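Local structure of diadenosine tetraphosphatase, putative (Trypanosoma brucei, 2QJC) at residues A[27-35]-A[60-70]; A[49-58]-A[73-83]. The protein probably hydrolyses phosphate esters or anhydrides, possibly diadenosine tetraphosphate, as a manganese-binding member of the calcineurin-like phosphoesterase family. All coordinates share one frame; numbering follows the deposited sequence.

Overall arrangement
Contact 1 and contact 2 have centres about 10 Å apart, and their segments alternate along the chain: helix 31-41 leads into strand 49-52, which is followed by helix 63-73. The loop at 54-58 joins them. Leu56 O receives a probable hydrogen bond from Gly29 N (2.8 Å), and Val57 O receives another from His28 ND1 (2.6 Å). Both contacts reach the same manganese: contact 1 supplies His28 and contact 2 supplies Asp55, with Asp26 completing the protein ligands. Asp55 also belongs to the second manganese site, together with Asn81, His141 and His204. The family's two-metal centre thus lies where the two contacts meet, and there a phosphate, probably from the crystallisation liquor, binds manganese through O4 (2.3 Å).

Contact 1 of 2, residues A[27-35]-A[60-70]; sequences IHGCRAQLE and GPDSFGVVRLL. With MN (manganese (II) ion), chain B.
Gly29 and Ser63 bring their backbones to 3.8 Å between CA atoms, and from there helices 31-35 and 63-70 run off at 34°, their axes 9.7 Å apart at closest. Residues 27-29 belong to the GD-x-HG metal motif of calcineurin-like phosphoesterases, and a type I' turn from Ile27 to Cys30 links it to the first helix. Asp62 N donates to Gly29 O in the carbonyl plane, on a lone pair (2.9 Å, 153° at the hydrogen). With CG1 anti to its backbone nitrogen (chi1 158°), Val66 turns CG2 onto Gly29 CA at 3.5 Å, and the same methyl also meets Ile27 CG2. Farther along, Leu34 CD2 and Leu69 CD2 meet tip to tip at 3.8 Å. Leu70 CD2 packs against the same Leu34 methyl.

At the partly exposed side of the contact Asp62 divides its carboxylate: OD1 caps its own helix by accepting from Gly65 N, while OD2 takes Arg31 NH1 at 3.2 Å on its anti side. The Arg31 chain bends at chi2 and chi3, which turns NE back to Glu35 and completes a salt-bridge network. His28, whose ND1 is held by Val57, binds manganese through NE2 at 2.5 Å.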
ATOM      1  N   ILE A  27       0.352   1.810   7.074  1.00 26.13           N
ATOM      2  CA  ILE A  27      -0.107   1.771   8.467  1.00 29.15           C
ATOM      3  C   ILE A  27       1.039   1.570   9.478  1.00 29.16           C
ATOM      4  O   ILE A  27       1.078   2.221  10.526  1.00 29.05           O
ATOM      5  CB  ILE A  27      -1.174   0.666   8.656  1.00 29.33           C
ATOM      6  CG1 ILE A  27      -2.397   0.970   7.778  1.00 30.42           C
ATOM      7  CG2 ILE A  27      -1.614   0.618  10.105  1.00 31.43           C
ATOM      8  CD1 ILE A  27      -3.372  -0.191   7.629  1.00 27.89           C
ATOM      9  N   HIS A  28       1.966   0.673   9.163  1.00 28.89           N
ATOM     10  CA  HIS A  28       3.112   0.426  10.035  1.00 32.10           C
ATOM     11  C   HIS A  28       2.752   0.301  11.519  1.00 31.27           C
ATOM     12  O   HIS A  28       3.226   1.080  12.347  1.00 32.94           O
ATOM     13  CB  HIS A  28       4.157   1.544   9.855  1.00 30.61           C
ATOM     14  CG  HIS A  28       5.062   1.347   8.678  1.00 30.49           C
ATOM     15  ND1 HIS A  28       5.854   0.229   8.529  1.00 29.58           N
ATOM     16  CD2 HIS A  28       5.320   2.135   7.606  1.00 27.75           C
ATOM     17  CE1 HIS A  28       6.562   0.336   7.418  1.00 28.74           C
ATOM     18  NE2 HIS A  28       6.258   1.483   6.840  1.00 29.63           N
ATOM     19  N   GLY A  29       1.905  -0.668  11.842  1.00 31.42           N
ATOM     20  CA  GLY A  29       1.514  -0.893  13.223  1.00 31.63           C
ATOM     21  C   GLY A  29       0.802   0.220  13.977  1.00 31.77           C
ATOM     22  O   GLY A  29       0.684   0.134  15.200  1.00 32.86           O
ATOM     23  N   CYS A  30       0.335   1.260  13.287  1.00 30.87           N
ATOM     24  CA  CYS A  30      -0.374   2.349  13.968  1.00 31.21           C
ATOM     25  C   CYS A  30      -1.878   2.061  14.019  1.00 31.59           C
ATOM     26  O   CYS A  30      -2.677   2.726  13.347  1.00 29.95           O
ATOM     27  CB  CYS A  30      -0.126   3.679  13.261  1.00 30.34           C
ATOM     28  SG  CYS A  30       1.592   4.256  13.335  1.00 33.44           S
ATOM     29  N   ARG A  31      -2.245   1.070  14.829  1.00 32.14           N
ATOM     30  CA  ARG A  31      -3.639   0.641  14.983  1.00 34.23           C
ATOM     31  C   ARG A  31      -4.592   1.739  15.443  1.00 34.55           C
ATOM     32  O   ARG A  31      -5.680   1.903  14.884  1.00 34.97           O
ATOM     33  CB  ARG A  31      -3.727  -0.531  15.965  1.00 34.44           C
ATOM     34  CG  ARG A  31      -5.030  -1.324  15.848  1.00 35.95           C
ATOM     35  CD  ARG A  31      -5.494  -1.871  17.181  1.00 34.61           C
ATOM     36  NE  ARG A  31      -5.825  -0.797  18.114  1.00 35.63           N
ATOM     37  CZ  ARG A  31      -5.095  -0.475  19.179  1.00 37.89           C
ATOM     38  NH1 ARG A  31      -3.984  -1.141  19.456  1.00 36.29           N
ATOM     39  NH2 ARG A  31      -5.473   0.522  19.969  1.00 41.51           N
ATOM     40  N   ALA A  32      -4.197   2.482  16.471  1.00 34.73           N
ATOM     41  CA  ALA A  32      -5.047   3.553  16.980  1.00 36.58           C
ATOM     42  C   ALA A  32      -5.412   4.497  15.840  1.00 37.23           C
ATOM     43  O   ALA A  32      -6.574   4.887  15.687  1.00 35.45           O
ATOM     44  CB  ALA A  32      -4.328   4.320  18.091  1.00 36.96           C
ATOM     45  N   GLN A  33      -4.404   4.850  15.043  1.00 37.49           N
ATOM     46  CA  GLN A  33      -4.574   5.744  13.902  1.00 36.75           C
ATOM     47  C   GLN A  33      -5.515   5.165  12.843  1.00 35.65           C
ATOM     48  O   GLN A  33      -6.295   5.896  12.233  1.00 35.53           O
ATOM     49  CB  GLN A  33      -3.212   6.046  13.267  1.00 39.48           C
ATOM     50  CG  GLN A  33      -2.344   7.037  14.037  1.00 39.34           C
ATOM     51  CD  GLN A  33      -2.029   6.590  15.454  1.00 40.51           C
ATOM     52  OE1 GLN A  33      -1.601   5.456  15.690  1.00 37.93           O
ATOM     53  NE2 GLN A  33      -2.230   7.494  16.410  1.00 43.11           N
ATOM     54  N   LEU A  34      -5.435   3.858  12.617  1.00 35.43           N
ATOM     55  CA  LEU A  34      -6.303   3.213  11.638  1.00 34.58           C
ATOM     56  C   LEU A  34      -7.756   3.300  12.124  1.00 36.19           C
ATOM     57  O   LEU A  34      -8.666   3.587  11.344  1.00 33.90           O
ATOM     58  CB  LEU A  34      -5.885   1.752  11.442  1.00 31.44           C
ATOM     59  CG  LEU A  34      -6.744   0.860  10.528  1.00 32.09           C
ATOM     60  CD1 LEU A  34      -6.887   1.487   9.143  1.00 31.48           C
ATOM     61  CD2 LEU A  34      -6.099  -0.524  10.422  1.00 31.08           C
ATOM     62  N   GLU A  35      -7.970   3.056  13.415  1.00 36.58           N
ATOM     63  CA  GLU A  35      -9.315   3.133  13.987  1.00 38.19           C
ATOM     64  C   GLU A  35      -9.886   4.532  13.791  1.00 38.26           C
ATOM     65  O   GLU A  35     -11.053   4.694  13.432  1.00 38.84           O
ATOM     66  CB  GLU A  35      -9.279   2.814  15.479  1.00 39.72           C
ATOM     67  CG  GLU A  35      -8.783   1.427  15.798  1.00 41.51           C
ATOM     68  CD  GLU A  35      -8.488   1.241  17.271  1.00 43.74           C
ATOM     69  OE1 GLU A  35      -8.410   2.256  18.003  1.00 42.02           O
ATOM     70  OE2 GLU A  35      -8.319   0.075  17.686  1.00 45.82           O
ATOM     71  N   GLY A  60       5.673   0.857  14.021  1.00 33.90           N
ATOM     72  CA  GLY A  60       4.573   1.223  14.897  1.00 35.02           C
ATOM     73  C   GLY A  60       4.487   0.417  16.179  1.00 35.17           C
ATOM     74  O   GLY A  60       5.144  -0.616  16.310  1.00 34.44           O
ATOM     75  N   PRO A  61       3.668   0.859  17.144  1.00 35.80           N
ATOM     76  CA  PRO A  61       3.517   0.158  18.424  1.00 36.34           C
ATOM     77  C   PRO A  61       2.786  -1.183  18.383  1.00 36.71           C
ATOM     78  O   PRO A  61       3.093  -2.079  19.171  1.00 36.78           O
ATOM     79  CB  PRO A  61       2.795   1.183  19.293  1.00 36.59           C
ATOM     80  CG  PRO A  61       1.931   1.906  18.297  1.00 36.98           C
ATOM     81  CD  PRO A  61       2.880   2.107  17.132  1.00 38.20           C
ATOM     82  N   ASP A  62       1.838  -1.346  17.466  1.00 37.23           N
ATOM     83  CA  ASP A  62       1.099  -2.601  17.417  1.00 36.91           C
ATOM     84  C   ASP A  62       0.916  -3.236  16.037  1.00 38.24           C
ATOM     85  O   ASP A  62      -0.165  -3.161  15.443  1.00 37.64           O
ATOM     86  CB  ASP A  62      -0.263  -2.400  18.090  1.00 36.68           C
ATOM     87  CG  ASP A  62      -1.040  -3.692  18.228  1.00 37.27           C
ATOM     88  OD1 ASP A  62      -0.403  -4.770  18.256  1.00 36.05           O
ATOM     89  OD2 ASP A  62      -2.287  -3.622  18.327  1.00 36.99           O
ATOM     90  N   SER A  63       1.968  -3.887  15.543  1.00 36.78           N
ATOM     91  CA  SER A  63       1.914  -4.544  14.242  1.00 36.28           C
ATOM     92  C   SER A  63       0.870  -5.657  14.213  1.00 36.37           C
ATOM     93  O   SER A  63       0.089  -5.760  13.268  1.00 35.88           O
ATOM     94  CB  SER A  63       3.278  -5.141  13.879  1.00 34.67           C
ATOM     95  OG  SER A  63       4.263  -4.136  13.736  1.00 31.27           O
ATOM     96  N   PHE A  64       0.861  -6.481  15.256  1.00 35.91           N
ATOM     97  CA  PHE A  64      -0.064  -7.603  15.347  1.00 36.16           C
ATOM     98  C   PHE A  64      -1.543  -7.215  15.390  1.00 35.68           C
ATOM     99  O   PHE A  64      -2.380  -7.872  14.767  1.00 34.34           O
ATOM    100  CB  PHE A  64       0.286  -8.465  16.568  1.00 39.08           C
ATOM    101  CG  PHE A  64       1.700  -8.998  16.551  1.00 41.22           C
ATOM    102  CD1 PHE A  64       2.360  -9.229  15.345  1.00 41.55           C
ATOM    103  CD2 PHE A  64       2.359  -9.296  17.742  1.00 41.74           C
ATOM    104  CE1 PHE A  64       3.654  -9.749  15.320  1.00 42.87           C
ATOM    105  CE2 PHE A  64       3.655  -9.818  17.732  1.00 42.97           C
ATOM    106  CZ  PHE A  64       4.303 -10.046  16.517  1.00 43.95           C
ATOM    107  N   GLY A  65      -1.860  -6.152  16.121  1.00 35.61           N
ATOM    108  CA  GLY A  65      -3.239  -5.709  16.214  1.00 36.26           C
ATOM    109  C   GLY A  65      -3.753  -5.180  14.889  1.00 36.76           C
ATOM    110  O   GLY A  65      -4.921  -5.368  14.542  1.00 37.32           O
ATOM    111  N   VAL A  66      -2.872  -4.515  14.148  1.00 35.50           N
ATOM    112  CA  VAL A  66      -3.213  -3.960  12.846  1.00 32.61           C
ATOM    113  C   VAL A  66      -3.665  -5.054  11.893  1.00 31.98           C
ATOM    114  O   VAL A  66      -4.695  -4.927  11.228  1.00 32.66           O
ATOM    115  CB  VAL A  66      -1.998  -3.242  12.208  1.00 32.02           C
ATOM    116  CG1 VAL A  66      -2.169  -3.160  10.688  1.00 28.10           C
ATOM    117  CG2 VAL A  66      -1.853  -1.854  12.797  1.00 29.70           C
ATOM    118  N   VAL A  67      -2.888  -6.128  11.839  1.00 30.64           N
ATOM    119  CA  VAL A  67      -3.172  -7.237  10.947  1.00 31.05           C
ATOM    120  C   VAL A  67      -4.410  -8.022  11.342  1.00 33.18           C
ATOM    121  O   VAL A  67      -5.157  -8.484  10.476  1.00 33.83           O
ATOM    122  CB  VAL A  67      -1.941  -8.168  10.851  1.00 31.40           C
ATOM    123  CG1 VAL A  67      -2.274  -9.426  10.073  1.00 27.44           C
ATOM    124  CG2 VAL A  67      -0.791  -7.416  10.174  1.00 28.35           C
ATOM    125  N   ARG A  68      -4.634  -8.165  12.645  1.00 34.59           N
ATOM    126  CA  ARG A  68      -5.803  -8.888  13.139  1.00 36.67           C
ATOM    127  C   ARG A  68      -7.085  -8.090  12.924  1.00 35.12           C
ATOM    128  O   ARG A  68      -8.147  -8.662  12.704  1.00 36.86           O
ATOM    129  CB  ARG A  68      -5.626  -9.223  14.622  1.00 37.00           C
ATOM    130  CG  ARG A  68      -4.816 -10.482  14.845  1.00 39.11           C
ATOM    131  CD  ARG A  68      -4.325 -10.597  16.274  1.00 41.04           C
ATOM    132  NE  ARG A  68      -3.662 -11.880  16.493  1.00 41.87           N
ATOM    133  CZ  ARG A  68      -2.814 -12.122  17.485  1.00 41.92           C
ATOM    134  NH1 ARG A  68      -2.521 -11.164  18.356  1.00 39.04           N
ATOM    135  NH2 ARG A  68      -2.251 -13.319  17.598  1.00 40.21           N
ATOM    136  N   LEU A  69      -6.980  -6.770  12.999  1.00 34.29           N
ATOM    137  CA  LEU A  69      -8.131  -5.910  12.778  1.00 34.87           C
ATOM    138  C   LEU A  69      -8.562  -6.048  11.319  1.00 35.56           C
ATOM    139  O   LEU A  69      -9.742  -6.248  11.018  1.00 34.39           O
ATOM    140  CB  LEU A  69      -7.772  -4.448  13.074  1.00 33.75           C
ATOM    141  CG  LEU A  69      -8.832  -3.410  12.682  1.00 32.20           C
ATOM    142  CD1 LEU A  69     -10.151  -3.742  13.369  1.00 36.28           C
ATOM    143  CD2 LEU A  69      -8.376  -2.030  13.077  1.00 33.08           C
ATOM    144  N   LEU A  70      -7.596  -5.939  10.412  1.00 37.24           N
ATOM    145  CA  LEU A  70      -7.882  -6.057   8.988  1.00 39.10           C
ATOM    146  C   LEU A  70      -8.483  -7.424   8.668  1.00 39.85           C
ATOM    147  O   LEU A  70      -9.376  -7.535   7.820  1.00 39.56           O
ATOM    148  CB  LEU A  70      -6.606  -5.827   8.170  1.00 39.82           C
ATOM    149  CG  LEU A  70      -6.035  -4.412   8.320  1.00 40.93           C
ATOM    150  CD1 LEU A  70      -4.689  -4.307   7.622  1.00 40.80           C
ATOM    151  CD2 LEU A  70      -7.027  -3.402   7.749  1.00 40.42           C
TER
HETATM  152 MN    MN B 400       6.286   2.185   4.472  1.00 31.95          MN
HETATM  153  O   HOH W   1       6.442   4.379   4.915  1.00 23.50           O

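Contact 2 of 2, residues A[49-58]-A[73-83]; sequences TLVAVGDLVN and LGAYSVLGNHD. With MN (manganese (II) ion), chain B; PO4 (phosphate ion), chain D.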
ATOM      1  N   THR A  49     -15.679  -1.636   1.296  1.00 33.95           N
ATOM      2  CA  THR A  49     -14.591  -2.584   1.134  1.00 31.76           C
ATOM      3  C   THR A  49     -13.336  -1.804   1.490  1.00 31.45           C
ATOM      4  O   THR A  49     -13.173  -0.653   1.078  1.00 31.39           O
ATOM      5  CB  THR A  49     -14.490  -3.075  -0.309  1.00 32.65           C
ATOM      6  OG1 THR A  49     -15.752  -3.613  -0.712  1.00 34.80           O
ATOM      7  CG2 THR A  49     -13.431  -4.162  -0.432  1.00 31.86           C
ATOM      8  N   LEU A  50     -12.462  -2.418   2.273  1.00 29.48           N
ATOM      9  CA  LEU A  50     -11.232  -1.756   2.686  1.00 29.06           C
ATOM     10  C   LEU A  50     -10.031  -2.408   2.003  1.00 25.71           C
ATOM     11  O   LEU A  50      -9.949  -3.634   1.915  1.00 22.79           O
ATOM     12  CB  LEU A  50     -11.092  -1.845   4.210  1.00 31.93           C
ATOM     13  CG  LEU A  50      -9.878  -1.177   4.862  1.00 36.70           C
ATOM     14  CD1 LEU A  50      -9.816   0.310   4.490  1.00 37.10           C
ATOM     15  CD2 LEU A  50      -9.979  -1.344   6.374  1.00 36.89           C
ATOM     16  N   VAL A  51      -9.116  -1.586   1.498  1.00 23.62           N
ATOM     17  CA  VAL A  51      -7.912  -2.097   0.837  1.00 24.08           C
ATOM     18  C   VAL A  51      -6.676  -1.320   1.303  1.00 22.02           C
ATOM     19  O   VAL A  51      -6.629  -0.100   1.178  1.00 23.08           O
ATOM     20  CB  VAL A  51      -8.010  -1.971  -0.708  1.00 24.59           C
ATOM     21  CG1 VAL A  51      -6.816  -2.627  -1.361  1.00 25.68           C
ATOM     22  CG2 VAL A  51      -9.303  -2.592  -1.212  1.00 26.13           C
ATOM     23  N   ALA A  52      -5.686  -2.026   1.844  1.00 21.10           N
ATOM     24  CA  ALA A  52      -4.446  -1.396   2.302  1.00 21.17           C
ATOM     25  C   ALA A  52      -3.377  -1.443   1.209  1.00 21.67           C
ATOM     26  O   ALA A  52      -3.403  -2.320   0.348  1.00 22.50           O
ATOM     27  CB  ALA A  52      -3.932  -2.100   3.550  1.00 20.62           C
ATOM     28  N   VAL A  53      -2.437  -0.502   1.245  1.00 24.03           N
ATOM     29  CA  VAL A  53      -1.360  -0.463   0.256  1.00 21.24           C
ATOM     30  C   VAL A  53      -0.145  -1.280   0.726  1.00 22.16           C
ATOM     31  O   VAL A  53       0.887  -1.334   0.053  1.00 20.34           O
ATOM     32  CB  VAL A  53      -0.900   0.990  -0.045  1.00 20.96           C
ATOM     33  CG1 VAL A  53      -2.083   1.821  -0.568  1.00 22.18           C
ATOM     34  CG2 VAL A  53      -0.272   1.619   1.201  1.00 18.90           C
ATOM     35  N   GLY A  54      -0.272  -1.921   1.883  1.00 22.77           N
ATOM     36  CA  GLY A  54       0.831  -2.720   2.383  1.00 21.99           C
ATOM     37  C   GLY A  54       1.650  -2.004   3.435  1.00 22.94           C
ATOM     38  O   GLY A  54       1.401  -0.835   3.727  1.00 22.21           O
ATOM     39  N   ASP A  55       2.645  -2.699   3.983  1.00 23.03           N
ATOM     40  CA  ASP A  55       3.490  -2.143   5.034  1.00 24.01           C
ATOM     41  C   ASP A  55       2.596  -1.998   6.256  1.00 24.27           C
ATOM     42  O   ASP A  55       2.443  -0.918   6.829  1.00 26.42           O
ATOM     43  CB  ASP A  55       4.078  -0.786   4.610  1.00 20.26           C
ATOM     44  CG  ASP A  55       5.506  -0.902   4.093  1.00 21.41           C
ATOM     45  OD1 ASP A  55       5.925  -2.024   3.731  1.00 20.59           O
ATOM     46  OD2 ASP A  55       6.211   0.131   4.044  1.00 16.48           O
ATOM     47  N   LEU A  56       1.999  -3.123   6.635  1.00 26.13           N
ATOM     48  CA  LEU A  56       1.102  -3.198   7.777  1.00 27.58           C
ATOM     49  C   LEU A  56       1.867  -3.265   9.096  1.00 28.23           C
ATOM     50  O   LEU A  56       1.347  -2.887  10.152  1.00 27.92           O
ATOM     51  CB  LEU A  56       0.234  -4.447   7.651  1.00 27.72           C
ATOM     52  CG  LEU A  56      -0.342  -4.711   6.261  1.00 26.01           C
ATOM     53  CD1 LEU A  56      -1.184  -5.977   6.294  1.00 25.81           C
ATOM     54  CD2 LEU A  56      -1.169  -3.505   5.816  1.00 24.99           C
ATOM     55  N   VAL A  57       3.109  -3.733   9.021  1.00 27.48           N
ATOM     56  CA  VAL A  57       3.937  -3.910  10.209  1.00 30.24           C
ATOM     57  C   VAL A  57       5.203  -3.053  10.308  1.00 30.68           C
ATOM     58  O   VAL A  57       5.508  -2.232   9.433  1.00 29.79           O
ATOM     59  CB  VAL A  57       4.366  -5.386  10.327  1.00 30.75           C
ATOM     60  CG1 VAL A  57       3.164  -6.297  10.080  1.00 30.95           C
ATOM     61  CG2 VAL A  57       5.468  -5.686   9.317  1.00 32.36           C
ATOM     62  N   ASN A  58       5.929  -3.274  11.402  1.00 31.44           N
ATOM     63  CA  ASN A  58       7.187  -2.595  11.695  1.00 31.92           C
ATOM     64  C   ASN A  58       7.036  -1.110  12.020  1.00 32.44           C
ATOM     65  O   ASN A  58       6.122  -0.438  11.531  1.00 29.74           O
ATOM     66  CB  ASN A  58       8.159  -2.791  10.524  1.00 33.18           C
ATOM     67  CG  ASN A  58       9.617  -2.627  10.933  1.00 36.50           C
ATOM     68  OD1 ASN A  58       9.991  -2.910  12.073  1.00 36.98           O
ATOM     69  ND2 ASN A  58      10.447  -2.194   9.996  1.00 34.62           N
ATOM     70  N   LEU A  73     -12.082  -7.715   9.764  1.00 43.41           N
ATOM     71  CA  LEU A  73     -12.896  -6.848   8.912  1.00 41.67           C
ATOM     72  C   LEU A  73     -13.068  -7.376   7.495  1.00 39.15           C
ATOM     73  O   LEU A  73     -13.865  -6.844   6.725  1.00 40.37           O
ATOM     74  CB  LEU A  73     -12.296  -5.442   8.845  1.00 41.23           C
ATOM     75  CG  LEU A  73     -12.419  -4.589  10.106  1.00 42.20           C
ATOM     76  CD1 LEU A  73     -11.752  -3.245   9.873  1.00 41.11           C
ATOM     77  CD2 LEU A  73     -13.890  -4.406  10.464  1.00 42.80           C
ATOM     78  N   GLY A  74     -12.327  -8.422   7.154  1.00 37.89           N
ATOM     79  CA  GLY A  74     -12.414  -8.981   5.814  1.00 36.58           C
ATOM     80  C   GLY A  74     -11.723  -8.076   4.807  1.00 34.32           C
ATOM     81  O   GLY A  74     -11.926  -8.194   3.600  1.00 33.20           O
ATOM     82  N   ALA A  75     -10.887  -7.178   5.319  1.00 32.55           N
ATOM     83  CA  ALA A  75     -10.153  -6.221   4.496  1.00 30.66           C
ATOM     84  C   ALA A  75      -9.074  -6.830   3.606  1.00 29.83           C
ATOM     85  O   ALA A  75      -8.473  -7.858   3.938  1.00 29.39           O
ATOM     86  CB  ALA A  75      -9.527  -5.156   5.391  1.00 28.23           C
ATOM     87  N   TYR A  76      -8.829  -6.175   2.472  1.00 28.70           N
ATOM     88  CA  TYR A  76      -7.804  -6.599   1.517  1.00 27.36           C
ATOM     89  C   TYR A  76      -6.535  -5.774   1.719  1.00 26.71           C
ATOM     90  O   TYR A  76      -6.538  -4.762   2.420  1.00 25.51           O
ATOM     91  CB  TYR A  76      -8.289  -6.378   0.081  1.00 28.45           C
ATOM     92  CG  TYR A  76      -9.276  -7.403  -0.415  1.00 31.38           C
ATOM     93  CD1 TYR A  76      -8.841  -8.602  -0.980  1.00 29.64           C
ATOM     94  CD2 TYR A  76     -10.650  -7.175  -0.323  1.00 30.92           C
ATOM     95  CE1 TYR A  76      -9.751  -9.550  -1.446  1.00 33.00           C
ATOM     96  CE2 TYR A  76     -11.572  -8.120  -0.784  1.00 32.43           C
ATOM     97  CZ  TYR A  76     -11.115  -9.302  -1.343  1.00 32.22           C
ATOM     98  OH  TYR A  76     -12.017 -10.241  -1.789  1.00 34.26           O
ATOM     99  N   SER A  77      -5.453  -6.210   1.089  1.00 27.38           N
ATOM    100  CA  SER A  77      -4.184  -5.499   1.161  1.00 25.78           C
ATOM    101  C   SER A  77      -3.175  -6.101   0.211  1.00 26.67           C
ATOM    102  O   SER A  77      -3.184  -7.316  -0.030  1.00 26.12           O
ATOM    103  CB  SER A  77      -3.599  -5.556   2.569  1.00 26.22           C
ATOM    104  OG  SER A  77      -2.331  -4.921   2.596  1.00 21.57           O
ATOM    105  N   VAL A  78      -2.316  -5.260  -0.360  1.00 24.55           N
ATOM    106  CA  VAL A  78      -1.276  -5.808  -1.207  1.00 23.38           C
ATOM    107  C   VAL A  78      -0.080  -5.959  -0.286  1.00 22.68           C
ATOM    108  O   VAL A  78      -0.114  -5.514   0.874  1.00 20.55           O
ATOM    109  CB  VAL A  78      -0.940  -4.913  -2.446  1.00 19.41           C
ATOM    110  CG1 VAL A  78      -2.086  -4.997  -3.448  1.00 18.12           C
ATOM    111  CG2 VAL A  78      -0.669  -3.461  -2.033  1.00 18.17           C
ATOM    112  N   LEU A  79       0.965  -6.608  -0.787  1.00 24.80           N
ATOM    113  CA  LEU A  79       2.166  -6.842   0.004  1.00 24.53           C
ATOM    114  C   LEU A  79       3.143  -5.677  -0.059  1.00 25.96           C
ATOM    115  O   LEU A  79       3.507  -5.230  -1.150  1.00 24.96           O
ATOM    116  CB  LEU A  79       2.857  -8.112  -0.488  1.00 26.49           C
ATOM    117  CG  LEU A  79       4.039  -8.633   0.334  1.00 27.27           C
ATOM    118  CD1 LEU A  79       3.581  -8.935   1.760  1.00 25.92           C
ATOM    119  CD2 LEU A  79       4.590  -9.890  -0.328  1.00 27.79           C
ATOM    120  N   GLY A  80       3.550  -5.183   1.112  1.00 24.90           N
ATOM    121  CA  GLY A  80       4.505  -4.081   1.177  1.00 25.36           C
ATOM    122  C   GLY A  80       5.916  -4.645   1.299  1.00 27.66           C
ATOM    123  O   GLY A  80       6.067  -5.847   1.516  1.00 28.18           O
ATOM    124  N   ASN A  81       6.958  -3.827   1.163  1.00 27.80           N
ATOM    125  CA  ASN A  81       8.300  -4.403   1.255  1.00 27.40           C
ATOM    126  C   ASN A  81       8.721  -4.736   2.681  1.00 26.27           C
ATOM    127  O   ASN A  81       9.603  -5.563   2.883  1.00 25.94           O
ATOM    128  CB  ASN A  81       9.358  -3.518   0.572  1.00 29.11           C
ATOM    129  CG  ASN A  81       9.488  -2.165   1.204  1.00 29.68           C
ATOM    130  OD1 ASN A  81      10.595  -1.720   1.525  1.00 32.59           O
ATOM    131  ND2 ASN A  81       8.363  -1.487   1.378  1.00 30.15           N
ATOM    132  N   HIS A  82       8.097  -4.100   3.669  1.00 27.40           N
ATOM    133  CA  HIS A  82       8.414  -4.409   5.059  1.00 27.78           C
ATOM    134  C   HIS A  82       7.706  -5.706   5.419  1.00 27.09           C
ATOM    135  O   HIS A  82       8.209  -6.503   6.214  1.00 26.51           O
ATOM    136  CB  HIS A  82       7.969  -3.281   5.980  1.00 27.95           C
ATOM    137  CG  HIS A  82       8.953  -2.157   6.066  1.00 30.94           C
ATOM    138  ND1 HIS A  82       9.953  -2.112   7.015  1.00 31.11           N
ATOM    139  CD2 HIS A  82       9.102  -1.045   5.306  1.00 28.76           C
ATOM    140  CE1 HIS A  82      10.674  -1.018   6.839  1.00 33.21           C
ATOM    141  NE2 HIS A  82      10.177  -0.353   5.809  1.00 32.95           N
ATOM    142  N   ASP A  83       6.530  -5.914   4.835  1.00 27.43           N
ATOM    143  CA  ASP A  83       5.790  -7.143   5.071  1.00 28.74           C
ATOM    144  C   ASP A  83       6.609  -8.268   4.449  1.00 29.57           C
ATOM    145  O   ASP A  83       6.804  -9.326   5.058  1.00 29.55           O
ATOM    146  CB  ASP A  83       4.423  -7.113   4.384  1.00 31.12           C
ATOM    147  CG  ASP A  83       3.547  -5.970   4.852  1.00 30.49           C
ATOM    148  OD1 ASP A  83       3.503  -5.704   6.073  1.00 29.06           O
ATOM    149  OD2 ASP A  83       2.884  -5.353   3.988  1.00 32.10           O
TER
HETATM  150 MN    MN B 400       6.286   2.185   4.472  1.00 31.95          MN
HETATM  151  P   PO4 D 500       9.561   2.876   3.802  1.00 47.08           P
HETATM  152  O1  PO4 D 500       9.087   4.122   4.733  1.00 46.07           O
HETATM  153  O2  PO4 D 500      10.013   3.470   2.402  1.00 45.97           O
HETATM  154  O3  PO4 D 500      10.753   2.166   4.506  1.00 47.54           O
HETATM  155  O4  PO4 D 500       8.356   1.913   3.601  1.00 47.40           O
HETATM  156  O   HOH W   1       6.442   4.379   4.915  1.00 23.50           O
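The His82 ring has phosphate O3 at its edge, in plane, where NE2 donates to it (2.9 Å, 164° at the hydrogen), and Asp55 OD1 lies in the ring plane at the CB side. The Asp55 carboxylate is turned 73° from that ring. Asn58 crosses His82 at about a right angle, its amide plane 41° from the ring and its ND2 3.0 Å from His82 ND1. His28 packs edge-to-face with the same imidazole. At the other end, the Tyr76 ring has Thr49 CG2 at its edge, near its plane, and Leu50 O lies near the same plane, closer to CB.

The two oxygens of Asp55 do different work: OD2 binds manganese at 2.1 Å, while OD1 accepts His82 N nearly along its C-O axis. Strands 49-52 and 76-77 are the parallel neighbours of a beta-alpha-beta crossover through helix 63-73, tied by Tyr76 N to Leu50 O (2.8 Å), Ala52 N to Tyr76 O, and Val78 N to Ala52 O. Beyond them, residues 80-83 form the family's GNHD motif. Buried Asp83 grips the loop at 54-58 by two backbone bonds, Asp55 N to OD2 (2.7 Å) and Leu56 N to the syn lone pair of OD1 (3.0 Å); OD2 also accepts from Gly80 N, at the N-cap of Asp83's own helix.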